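Local coordinates for particle-associated glycoside hydrolase (Acinetobacter phage Fri1, PDB 6C72), which probably depolymerises the capsular polysaccharide of Acinetobacter baumannii as a trimeric phage tailspike, degrading the host capsule during virus entry, at residues Gly125-Leu130 with Glu146-Phe151; Phe229-Val234 with Glu260-Leu265; Arg269-Leu274 with Cys285-Leu290; Val280-Cys285 with Val315-Cys320. All coordinates share one frame; numbering follows the deposited sequence.

Contact 1: residues Gly125-Leu130 with Glu146-Phe151; sequences GGVVQL and EVRGTF
Near the N-terminal end of the parallel beta-helix, strands 126-129 and 145-148 pair in register, Val-127 beside Glu-146, Val-128 beside Val-147 and Gln-129 beside Arg-148. The backbone ladder runs from Glu-146 N to Gly-126 O, through Val-128 N to Glu-146 O and Arg-148 N to Val-128 O, and closes with Leu-130 N on Arg-148 O at 2.6 Å, nearly straight. On the face of Val-127, Gln-129 and Arg-148, the guanidinium takes Gln-129 side-on: NE reaches OE1 at 2.7 Å and NH2 reaches the same oxygen at 3.0 Å. Both bonds lie in the guanidinium plane, which is turned 31° from the amide. Val-127 CG1 sits over the centre of that guanidinium, 3.8 Å above it, so the charged group is held at its rim and covered on one face. The bend of Gln-129 at chi2 (70°) brings CD round toward Arg-148, close to zinc ligand His-91. On the other face, that of Val-128 and Val-147, Val-128 packs on helix 110-122 and Val-147 on Trp-181, while Leu-130 CD1 meets Val-147 CG1 at 3.6 Å. Where the strands end, side chains take over the bonding. Leu-130 O accepts from Gln-129 NE2 at 3.0 Å and from Thr-150 OG1 at 2.8 Å, and NE2 makes a further, weak bond to Gly-149 O.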
# COMPACT_ATOMS: atom_id res chain seq x y z
N GLY A 125 -13.36 -26.37 -16.27
CA GLY A 125 -12.39 -25.33 -16.52
C GLY A 125 -10.97 -25.86 -16.58
O GLY A 125 -10.70 -27.06 -16.47
N GLY A 126 -10.05 -24.92 -16.76
CA GLY A 126 -8.66 -25.28 -16.92
C GLY A 126 -7.98 -24.42 -17.96
O GLY A 126 -8.17 -23.19 -18.01
N VAL A 127 -7.18 -25.04 -18.81
CA VAL A 127 -6.36 -24.32 -19.76
C VAL A 127 -6.58 -24.88 -21.16
O VAL A 127 -6.57 -26.10 -21.36
CB VAL A 127 -4.87 -24.39 -19.39
CG1 VAL A 127 -4.02 -23.80 -20.49
CG2 VAL A 127 -4.62 -23.65 -18.07
N VAL A 128 -6.79 -23.98 -22.12
CA VAL A 128 -6.69 -24.30 -23.54
C VAL A 128 -5.31 -23.85 -23.99
O VAL A 128 -5.02 -22.64 -23.99
CB VAL A 128 -7.80 -23.65 -24.37
CG1 VAL A 128 -7.47 -23.82 -25.84
CG2 VAL A 128 -9.15 -24.26 -24.02
N GLN A 129 -4.46 -24.81 -24.33
CA GLN A 129 -3.10 -24.55 -24.77
C GLN A 129 -3.10 -24.30 -26.28
O GLN A 129 -3.66 -25.09 -27.04
CB GLN A 129 -2.19 -25.73 -24.43
CG GLN A 129 -0.75 -25.56 -24.86
CD GLN A 129 -0.02 -24.50 -24.05
OE1 GLN A 129 -0.06 -24.50 -22.81
NE2 GLN A 129 0.66 -23.59 -24.74
N LEU A 130 -2.53 -23.20 -26.67
CA LEU A 130 -2.33 -22.95 -28.09
C LEU A 130 -0.91 -23.32 -28.48
O LEU A 130 0.00 -23.19 -27.67
CB LEU A 130 -2.58 -21.49 -28.45
CG LEU A 130 -3.98 -20.98 -28.14
CD1 LEU A 130 -4.16 -19.54 -28.56
CD2 LEU A 130 -5.02 -21.90 -28.79
N GLU A 146 -8.55 -20.57 -19.12
CA GLU A 146 -7.45 -19.71 -19.53
C GLU A 146 -6.92 -20.19 -20.88
O GLU A 146 -6.68 -21.38 -21.06
CB GLU A 146 -6.33 -19.72 -18.49
CG GLU A 146 -5.04 -19.03 -18.94
CD GLU A 146 -3.89 -19.24 -17.96
OE1 GLU A 146 -4.12 -19.79 -16.85
OE2 GLU A 146 -2.75 -18.87 -18.30
N VAL A 147 -6.71 -19.25 -21.80
CA VAL A 147 -6.09 -19.53 -23.09
C VAL A 147 -4.61 -19.21 -22.95
O VAL A 147 -4.25 -18.12 -22.49
CB VAL A 147 -6.73 -18.71 -24.22
CG1 VAL A 147 -5.97 -18.89 -25.52
CG2 VAL A 147 -8.19 -19.12 -24.41
N ARG A 148 -3.75 -20.18 -23.27
CA ARG A 148 -2.32 -20.05 -23.04
C ARG A 148 -1.55 -20.39 -24.32
O ARG A 148 -1.79 -21.44 -24.93
CB ARG A 148 -1.87 -20.96 -21.89
CG ARG A 148 -0.41 -20.78 -21.50
CD ARG A 148 -0.04 -21.62 -20.27
NE ARG A 148 -0.12 -23.05 -20.54
CZ ARG A 148 -0.34 -23.99 -19.62
NH1 ARG A 148 -0.50 -23.64 -18.35
NH2 ARG A 148 -0.40 -25.27 -19.97
N GLY A 149 -0.63 -19.51 -24.71
CA GLY A 149 0.22 -19.75 -25.85
C GLY A 149 1.53 -20.44 -25.47
O GLY A 149 1.73 -20.88 -24.34
N THR A 150 2.42 -20.50 -26.45
CA THR A 150 3.71 -21.18 -26.34
C THR A 150 4.81 -20.17 -26.68
O THR A 150 4.82 -19.63 -27.78
CB THR A 150 3.79 -22.38 -27.28
OG1 THR A 150 2.74 -23.32 -26.99
CG2 THR A 150 5.15 -23.09 -27.18
N PHE A 151 5.72 -19.94 -25.74
CA PHE A 151 6.88 -19.11 -26.04
C PHE A 151 7.70 -19.74 -27.16
O PHE A 151 7.81 -20.97 -27.27
CB PHE A 151 7.75 -18.91 -24.79
CG PHE A 151 7.12 -18.06 -23.71
CD1 PHE A 151 6.93 -16.70 -23.90
CD2 PHE A 151 6.71 -18.62 -22.51
CE1 PHE A 151 6.34 -15.92 -22.92
CE2 PHE A 151 6.12 -17.86 -21.53
CZ PHE A 151 5.93 -16.50 -21.72

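Contact 2: residues Phe229-Val234 with Glu260-Leu265; sequences FTAKWV and ENCNFL. With ZN (zinc ion), chain M.
Backbone bonds join Ala-231, Trp-233 and Val-234 to the segment beside them. Glu-260 N donates to Ala-231 O, Trp-233 N to Glu-260 O at 3.2 Å, and, past the corner, Asn-263 N to Val-234 O at 2.9 Å. Lys-232 and Glu-260 form the parallel bridge just before the chain turns.

The stacking is done by Trp-233 and Asn-261. Their planes are 13° apart, and Asn-261 CB lies 3.5 Å from the centroid of the six-membered ring, a CH-pi contact over the face. Chi1 of Asn-261 (-62°) sets CG anti to the carbonyl carbon, over the benzo ring, 3.5 Å from Trp-233 CZ2; the amide stacks on the indole. Both residues have left-handed helical backbone angles at the same corner of successive coils of the parallel beta-helix, where the chain passes from one face to the next. Asn-261 OD1 is bonded to Asn-284 ND2 one coil on and to Ser-228 OG of the second subunit.

Apolar packing is on the inner side: Cys-262 SG sits 4.0 Å from both Ala-231 CB and Val-234 CB.

Charged and metal contacts are on the outer side. Glu-260 OE2 binds a zinc ion at 2.4 Å, which also carries a water, and the same oxygen is bonded to Asn-256 of the second subunit. Glu-260 OE1 accepts from a different water at 2.8 Å and is bonded to Tyr-258 OH. That water accepts in turn from Lys-232 NZ, bridging lysine and carboxylate whose charged atoms, NZ and OE1, stand 4.7 Å apart.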
# COMPACT_ATOMS: atom_id res chain seq x y z
N PHE A 229 -10.62 -11.41 -14.35
CA PHE A 229 -9.78 -11.81 -15.46
C PHE A 229 -8.31 -11.65 -15.06
O PHE A 229 -7.97 -10.79 -14.23
CB PHE A 229 -10.08 -10.96 -16.69
CG PHE A 229 -9.40 -11.42 -17.93
CD1 PHE A 229 -9.96 -12.41 -18.73
CD2 PHE A 229 -8.17 -10.86 -18.30
CE1 PHE A 229 -9.31 -12.83 -19.89
CE2 PHE A 229 -7.52 -11.27 -19.45
CZ PHE A 229 -8.09 -12.26 -20.25
N THR A 230 -7.45 -12.49 -15.64
CA THR A 230 -6.02 -12.47 -15.34
C THR A 230 -5.20 -12.66 -16.61
O THR A 230 -5.45 -13.58 -17.39
CB THR A 230 -5.67 -13.58 -14.33
OG1 THR A 230 -6.45 -13.40 -13.13
CG2 THR A 230 -4.19 -13.57 -14.02
N ALA A 231 -4.18 -11.81 -16.81
CA ALA A 231 -3.29 -11.93 -17.96
C ALA A 231 -1.84 -11.78 -17.51
O ALA A 231 -1.52 -10.90 -16.70
CB ALA A 231 -3.60 -10.89 -19.04
N LYS A 232 -0.98 -12.67 -18.03
CA LYS A 232 0.45 -12.66 -17.73
C LYS A 232 1.24 -12.93 -19.00
O LYS A 232 0.89 -13.82 -19.78
CB LYS A 232 0.80 -13.70 -16.67
CG LYS A 232 0.23 -13.38 -15.32
CD LYS A 232 0.35 -14.54 -14.35
CE LYS A 232 -0.22 -14.15 -12.98
NZ LYS A 232 0.47 -14.90 -11.88
N TRP A 233 2.32 -12.16 -19.20
CA TRP A 233 3.20 -12.32 -20.36
C TRP A 233 2.40 -12.29 -21.67
O TRP A 233 2.45 -13.22 -22.49
CB TRP A 233 4.02 -13.60 -20.24
CG TRP A 233 4.90 -13.61 -19.05
CD1 TRP A 233 4.71 -14.32 -17.90
CD2 TRP A 233 6.13 -12.90 -18.89
NE1 TRP A 233 5.74 -14.08 -17.02
CE2 TRP A 233 6.63 -13.21 -17.60
CE3 TRP A 233 6.86 -12.01 -19.69
CZ2 TRP A 233 7.82 -12.68 -17.10
CZ3 TRP A 233 8.04 -11.48 -19.20
CH2 TRP A 233 8.51 -11.82 -17.91
N VAL A 234 1.63 -11.23 -21.84
CA VAL A 234 0.85 -11.00 -23.05
C VAL A 234 1.24 -9.65 -23.63
O VAL A 234 1.24 -8.64 -22.92
CB VAL A 234 -0.67 -11.06 -22.78
CG1 VAL A 234 -1.42 -10.43 -23.94
CG2 VAL A 234 -1.10 -12.50 -22.59
N GLU A 260 0.10 -8.67 -15.33
CA GLU A 260 1.51 -8.62 -14.97
C GLU A 260 2.36 -9.00 -16.17
O GLU A 260 2.01 -9.91 -16.92
CB GLU A 260 1.83 -9.55 -13.81
CG GLU A 260 3.23 -9.33 -13.27
CD GLU A 260 3.52 -10.20 -12.07
OE1 GLU A 260 2.54 -10.75 -11.50
OE2 GLU A 260 4.70 -10.35 -11.71
N ASN A 261 3.48 -8.29 -16.35
CA ASN A 261 4.43 -8.62 -17.41
C ASN A 261 3.77 -8.56 -18.79
O ASN A 261 4.04 -9.39 -19.65
CB ASN A 261 5.07 -9.99 -17.18
CG ASN A 261 5.85 -10.05 -15.89
OD1 ASN A 261 6.75 -9.24 -15.66
ND2 ASN A 261 5.51 -11.01 -15.02
N CYS A 262 2.87 -7.61 -18.97
CA CYS A 262 2.17 -7.43 -20.24
C CYS A 262 2.66 -6.17 -20.93
O CYS A 262 3.03 -5.20 -20.27
CB CYS A 262 0.64 -7.36 -20.04
SG CYS A 262 -0.10 -8.93 -19.47
N ASN A 263 2.65 -6.17 -22.25
CA ASN A 263 3.08 -5.02 -23.03
C ASN A 263 1.97 -4.64 -23.98
O ASN A 263 1.73 -5.34 -24.98
CB ASN A 263 4.37 -5.31 -23.78
CG ASN A 263 5.51 -5.65 -22.85
OD1 ASN A 263 5.96 -4.81 -22.10
ND2 ASN A 263 5.98 -6.90 -22.90
N PHE A 264 1.29 -3.55 -23.68
CA PHE A 264 0.22 -3.06 -24.54
C PHE A 264 0.84 -2.03 -25.48
O PHE A 264 1.11 -0.89 -25.10
CB PHE A 264 -0.92 -2.52 -23.68
CG PHE A 264 -1.39 -3.51 -22.64
CD1 PHE A 264 -2.22 -4.56 -22.99
CD2 PHE A 264 -0.96 -3.43 -21.33
CE1 PHE A 264 -2.65 -5.48 -22.05
CE2 PHE A 264 -1.39 -4.36 -20.38
CZ PHE A 264 -2.24 -5.37 -20.75
N LEU A 265 1.10 -2.45 -26.72
CA LEU A 265 1.89 -1.64 -27.63
C LEU A 265 0.98 -0.86 -28.57
O LEU A 265 -0.13 -0.49 -28.18
CB LEU A 265 2.87 -2.51 -28.42
CG LEU A 265 3.74 -3.45 -27.59
CD1 LEU A 265 4.64 -4.31 -28.49
CD2 LEU A 265 4.58 -2.69 -26.57
ZN ZN M . 4.88 -11.07 -9.45
O HOH W 1 2.45 -13.53 -11.16
O HOH W 2 6.64 -9.92 -8.92

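Contact 3: residues Arg269-Leu274 with Cys285-Leu290; sequences RNTAAL and CTFQQL
Gln-289 NE2, bonded to Ala-267 O and weakly to Tyr-298 O, holds its amide against Thr-271, with CG2 of the threonine 3.7 Å from NE2. Here two adjacent faces of the parallel beta-helix meet on the inner side of a corner: strand 286-289 on one and the start of strand 272-275 on another, through packing, with no backbone bond between the two segments. The bend of Gln-289 at chi2 (-83°) turns CD back toward the threonine. The two side chains slide past each other in opposite directions, CG2 of Thr-271 lying 3.6 Å from CG of Gln-289. The same methyl comes equally near to Gln-288 O.

The other branch of Thr-271 serves the aromatic side. OG1 stands between the backbone N and the carbonyl carbon (chi1 66°), is hydrogen-bonded to Leu-299 O in the next coil, and lies 3.5 Å from Phe-287 CB. Phe-287 crosses the threonine at about a right angle and offers its ring edge to OG1. Farther inside, that ring meets Phe-264 and Phe-322 with planes not far from parallel, and Phe-300 and Phe-282 edge-to-face. Ala-272 CB is also near the plane of the Phe-287 ring, 4.0 Å from CE2.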
# COMPACT_ATOMS: atom_id res chain seq x y z
N ARG A 269 -6.13 3.80 -31.48
CA ARG A 269 -6.83 4.72 -30.59
C ARG A 269 -6.04 4.90 -29.30
O ARG A 269 -5.37 5.92 -29.13
CB ARG A 269 -8.27 4.25 -30.32
CG ARG A 269 -9.14 5.35 -29.68
CD ARG A 269 -10.64 5.07 -29.80
NE ARG A 269 -11.07 3.94 -28.99
CZ ARG A 269 -12.30 3.44 -28.97
NH1 ARG A 269 -13.26 3.97 -29.73
NH2 ARG A 269 -12.58 2.39 -28.20
N ASN A 270 -6.10 3.92 -28.39
CA ASN A 270 -5.29 3.89 -27.18
C ASN A 270 -4.62 2.53 -27.06
O ASN A 270 -5.15 1.53 -27.56
CB ASN A 270 -6.14 4.14 -25.92
CG ASN A 270 -7.10 5.29 -26.09
OD1 ASN A 270 -6.69 6.45 -26.10
ND2 ASN A 270 -8.38 4.99 -26.24
N THR A 271 -3.47 2.47 -26.39
CA THR A 271 -2.88 1.16 -26.14
C THR A 271 -3.82 0.31 -25.30
O THR A 271 -3.87 -0.91 -25.46
CB THR A 271 -1.52 1.27 -25.45
OG1 THR A 271 -1.68 1.81 -24.14
CG2 THR A 271 -0.54 2.10 -26.27
N ALA A 272 -4.55 0.94 -24.39
CA ALA A 272 -5.47 0.24 -23.50
C ALA A 272 -6.47 1.25 -22.94
O ALA A 272 -6.15 2.44 -22.81
CB ALA A 272 -4.73 -0.46 -22.36
N ALA A 273 -7.67 0.77 -22.60
CA ALA A 273 -8.69 1.67 -22.07
C ALA A 273 -9.47 0.96 -20.98
O ALA A 273 -9.84 -0.21 -21.12
CB ALA A 273 -9.65 2.15 -23.17
N LEU A 274 -9.68 1.68 -19.88
CA LEU A 274 -10.59 1.27 -18.82
C LEU A 274 -11.81 2.16 -18.92
O LEU A 274 -11.70 3.39 -18.81
CB LEU A 274 -9.95 1.40 -17.44
CG LEU A 274 -8.58 0.74 -17.22
CD1 LEU A 274 -8.24 0.72 -15.74
CD2 LEU A 274 -8.57 -0.66 -17.79
N CYS A 285 3.90 -3.80 -16.28
CA CYS A 285 3.35 -3.76 -17.63
C CYS A 285 3.83 -2.48 -18.30
O CYS A 285 4.21 -1.53 -17.63
CB CYS A 285 1.82 -3.80 -17.60
SG CYS A 285 1.16 -5.31 -16.84
N THR A 286 3.80 -2.45 -19.63
CA THR A 286 4.15 -1.24 -20.35
C THR A 286 3.02 -0.84 -21.27
O THR A 286 2.17 -1.66 -21.64
CB THR A 286 5.45 -1.38 -21.17
OG1 THR A 286 5.21 -2.17 -22.34
CG2 THR A 286 6.57 -2.02 -20.34
N PHE A 287 2.97 0.45 -21.59
CA PHE A 287 2.00 1.02 -22.53
C PHE A 287 2.78 1.91 -23.48
O PHE A 287 3.31 2.95 -23.06
CB PHE A 287 0.90 1.80 -21.80
CG PHE A 287 0.22 1.02 -20.69
CD1 PHE A 287 0.76 0.97 -19.41
CD2 PHE A 287 -0.97 0.34 -20.93
CE1 PHE A 287 0.15 0.27 -18.39
CE2 PHE A 287 -1.61 -0.37 -19.92
CZ PHE A 287 -1.04 -0.41 -18.64
N GLN A 288 2.91 1.51 -24.74
CA GLN A 288 3.87 2.14 -25.64
C GLN A 288 3.24 2.44 -26.99
O GLN A 288 2.71 1.54 -27.63
CB GLN A 288 5.12 1.26 -25.82
CG GLN A 288 5.51 0.51 -24.57
CD GLN A 288 6.94 0.03 -24.57
OE1 GLN A 288 7.86 0.80 -24.89
NE2 GLN A 288 7.15 -1.23 -24.20
N GLN A 289 3.31 3.70 -27.41
CA GLN A 289 3.00 4.13 -28.78
C GLN A 289 4.31 4.53 -29.47
O GLN A 289 4.65 5.70 -29.57
CB GLN A 289 2.00 5.28 -28.76
CG GLN A 289 0.63 4.90 -28.21
CD GLN A 289 -0.29 4.25 -29.24
OE1 GLN A 289 0.16 3.64 -30.21
NE2 GLN A 289 -1.60 4.37 -29.03
N LEU A 290 5.03 3.53 -29.98
CA LEU A 290 6.34 3.76 -30.58
C LEU A 290 6.33 3.61 -32.10
O LEU A 290 7.39 3.48 -32.71
CB LEU A 290 7.37 2.81 -29.96
CG LEU A 290 7.57 2.99 -28.46
CD1 LEU A 290 8.72 2.12 -27.96
CD2 LEU A 290 7.82 4.46 -28.11

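Contact 4: residues Val280-Cys285 with Val315-Cys320; sequences VTFKNC and VTLINC
Phe-282 and Leu-317 lie side by side, pointing into the coil, with Leu-317 CD2 coming obliquely to within 3.7 Å of Phe-282 CD1. Cys-320 SG touches Phe-282 CB at the same distance, and Cys-285 CB lies next to that sulfur. On the opposite face Thr-281 runs alongside Thr-316, and a water bridges the two strands there, donating to Val-280 O and hydrogen-bonded to Thr-316 OG1 at 2.7 Å. At the corner, Asn-284 and Asn-319 point the same way with their amides 13° apart. OD1 of Asn-284 and ND2 of Asn-319 are 3.7 Å apart, and water fills in: one bridges these two atoms, another donates to Asn-284 OD1 and Asn-319 O, at 2.7 Å each.

What keeps these pairs level is the parallel ladder: Thr-316 N to Val-280 O, Phe-282 N to Thr-316 O, Ile-318 N to Phe-282 O at 2.8 Å, and Asn-284 N to Ile-318 O. Left-handed backbone angles at Asn-284 and Asn-319 then turn both chains alike, resembling the asparagine ladders of other parallel beta-helices, but with water in this rung. The row runs on to Asn-261 on one side, and Asn-319 OD1 takes Arg-354 NH2 on the other.

Strand 255-260 flanks strand 280-283, stacking Phe-259 on Phe-282, and strand 348-351 flanks strand 312-318, with Phe-350 against Leu-317.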
# COMPACT_ATOMS: atom_id res chain seq x y z
N VAL A 280 -8.59 -2.81 -10.47
CA VAL A 280 -7.72 -3.31 -11.52
C VAL A 280 -6.27 -3.00 -11.17
O VAL A 280 -5.95 -1.89 -10.72
CB VAL A 280 -8.09 -2.69 -12.88
CG1 VAL A 280 -7.22 -3.28 -14.01
CG2 VAL A 280 -9.57 -2.85 -13.14
N THR A 281 -5.39 -3.98 -11.37
CA THR A 281 -3.98 -3.78 -11.06
C THR A 281 -3.12 -4.15 -12.27
O THR A 281 -3.27 -5.23 -12.84
CB THR A 281 -3.56 -4.60 -9.84
OG1 THR A 281 -4.27 -4.12 -8.69
CG2 THR A 281 -2.07 -4.45 -9.58
N PHE A 282 -2.22 -3.25 -12.63
CA PHE A 282 -1.16 -3.51 -13.59
C PHE A 282 0.16 -3.49 -12.84
O PHE A 282 0.46 -2.53 -12.13
CB PHE A 282 -1.15 -2.46 -14.70
CG PHE A 282 -2.41 -2.43 -15.53
CD1 PHE A 282 -3.50 -1.66 -15.15
CD2 PHE A 282 -2.49 -3.17 -16.71
CE1 PHE A 282 -4.66 -1.62 -15.93
CE2 PHE A 282 -3.64 -3.13 -17.48
CZ PHE A 282 -4.73 -2.36 -17.09
N LYS A 283 0.94 -4.56 -12.97
CA LYS A 283 2.26 -4.67 -12.36
C LYS A 283 3.28 -5.05 -13.42
O LYS A 283 3.10 -6.05 -14.12
CB LYS A 283 2.26 -5.71 -11.24
CG LYS A 283 3.57 -5.75 -10.47
CD LYS A 283 3.74 -7.11 -9.80
CE LYS A 283 3.01 -7.16 -8.47
NZ LYS A 283 3.89 -6.61 -7.36
N ASN A 284 4.33 -4.24 -13.55
CA ASN A 284 5.41 -4.48 -14.51
C ASN A 284 4.85 -4.66 -15.92
O ASN A 284 5.22 -5.59 -16.65
CB ASN A 284 6.28 -5.68 -14.10
CG ASN A 284 7.60 -5.74 -14.87
OD1 ASN A 284 8.20 -4.71 -15.19
ND2 ASN A 284 8.07 -6.96 -15.16
N CYS A 285 3.90 -3.80 -16.28
CA CYS A 285 3.35 -3.76 -17.63
C CYS A 285 3.83 -2.48 -18.30
O CYS A 285 4.21 -1.53 -17.63
CB CYS A 285 1.82 -3.80 -17.60
SG CYS A 285 1.16 -5.31 -16.84
N VAL A 315 -7.80 1.70 -9.24
CA VAL A 315 -6.84 1.24 -10.23
C VAL A 315 -5.44 1.50 -9.71
O VAL A 315 -5.14 2.60 -9.25
CB VAL A 315 -7.04 1.93 -11.59
CG1 VAL A 315 -6.05 1.39 -12.62
CG2 VAL A 315 -8.49 1.76 -12.07
N THR A 316 -4.59 0.48 -9.77
CA THR A 316 -3.23 0.61 -9.29
C THR A 316 -2.27 0.20 -10.39
O THR A 316 -2.34 -0.93 -10.90
CB THR A 316 -3.00 -0.23 -8.03
OG1 THR A 316 -3.97 0.15 -7.04
CG2 THR A 316 -1.62 0.01 -7.46
N LEU A 317 -1.36 1.10 -10.73
CA LEU A 317 -0.31 0.85 -11.72
C LEU A 317 1.04 0.88 -11.00
O LEU A 317 1.49 1.95 -10.55
CB LEU A 317 -0.40 1.89 -12.83
CG LEU A 317 -1.79 1.90 -13.47
CD1 LEU A 317 -2.58 3.18 -13.17
CD2 LEU A 317 -1.72 1.63 -14.98
N ILE A 318 1.67 -0.28 -10.87
CA ILE A 318 2.91 -0.45 -10.12
C ILE A 318 4.02 -0.81 -11.10
O ILE A 318 3.89 -1.79 -11.85
CB ILE A 318 2.78 -1.56 -9.05
CG1 ILE A 318 1.45 -1.46 -8.32
CG2 ILE A 318 3.95 -1.51 -8.09
CD1 ILE A 318 1.06 -2.74 -7.56
N ASN A 319 5.10 -0.03 -11.08
CA ASN A 319 6.30 -0.33 -11.87
C ASN A 319 5.94 -0.53 -13.34
O ASN A 319 6.40 -1.46 -14.00
CB ASN A 319 7.03 -1.56 -11.30
CG ASN A 319 8.37 -1.80 -11.95
OD1 ASN A 319 8.98 -0.88 -12.49
ND2 ASN A 319 8.83 -3.04 -11.90
N CYS A 320 5.11 0.36 -13.87
CA CYS A 320 4.70 0.33 -15.26
C CYS A 320 5.43 1.42 -16.03
O CYS A 320 5.95 2.37 -15.44
CB CYS A 320 3.18 0.51 -15.40
SG CYS A 320 2.23 -0.87 -14.72
O HOH W 3 -6.09 -1.38 -7.81
O HOH W 4 7.94 -2.16 -16.07
O HOH W 5 10.64 -3.41 -14.27

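All four contacts belong to the parallel beta-helix; 2 and 3 are buried, 1 and 4 only partly so. Contacts 1, 2 and 4 join strands of neighbouring coils edge to edge and reach the second subunit on their outer side; contact 3 fills the inside of a corner between two faces, relies on packing, and meets no other chain. Contact 1, nearer the N-terminal end, touches contact 2 through Phe-151 CZ against Trp-233 CB, 3.8 Å away. Contacts 2 and 4 lie along one corner, joined where Cys-262 meets Cys-285, which contact 3 shares with contact 4. Charge and zinc gather on the outer side, joined there by Trp-233, while Phe-282, Phe-287 and Leu-317 pack inward.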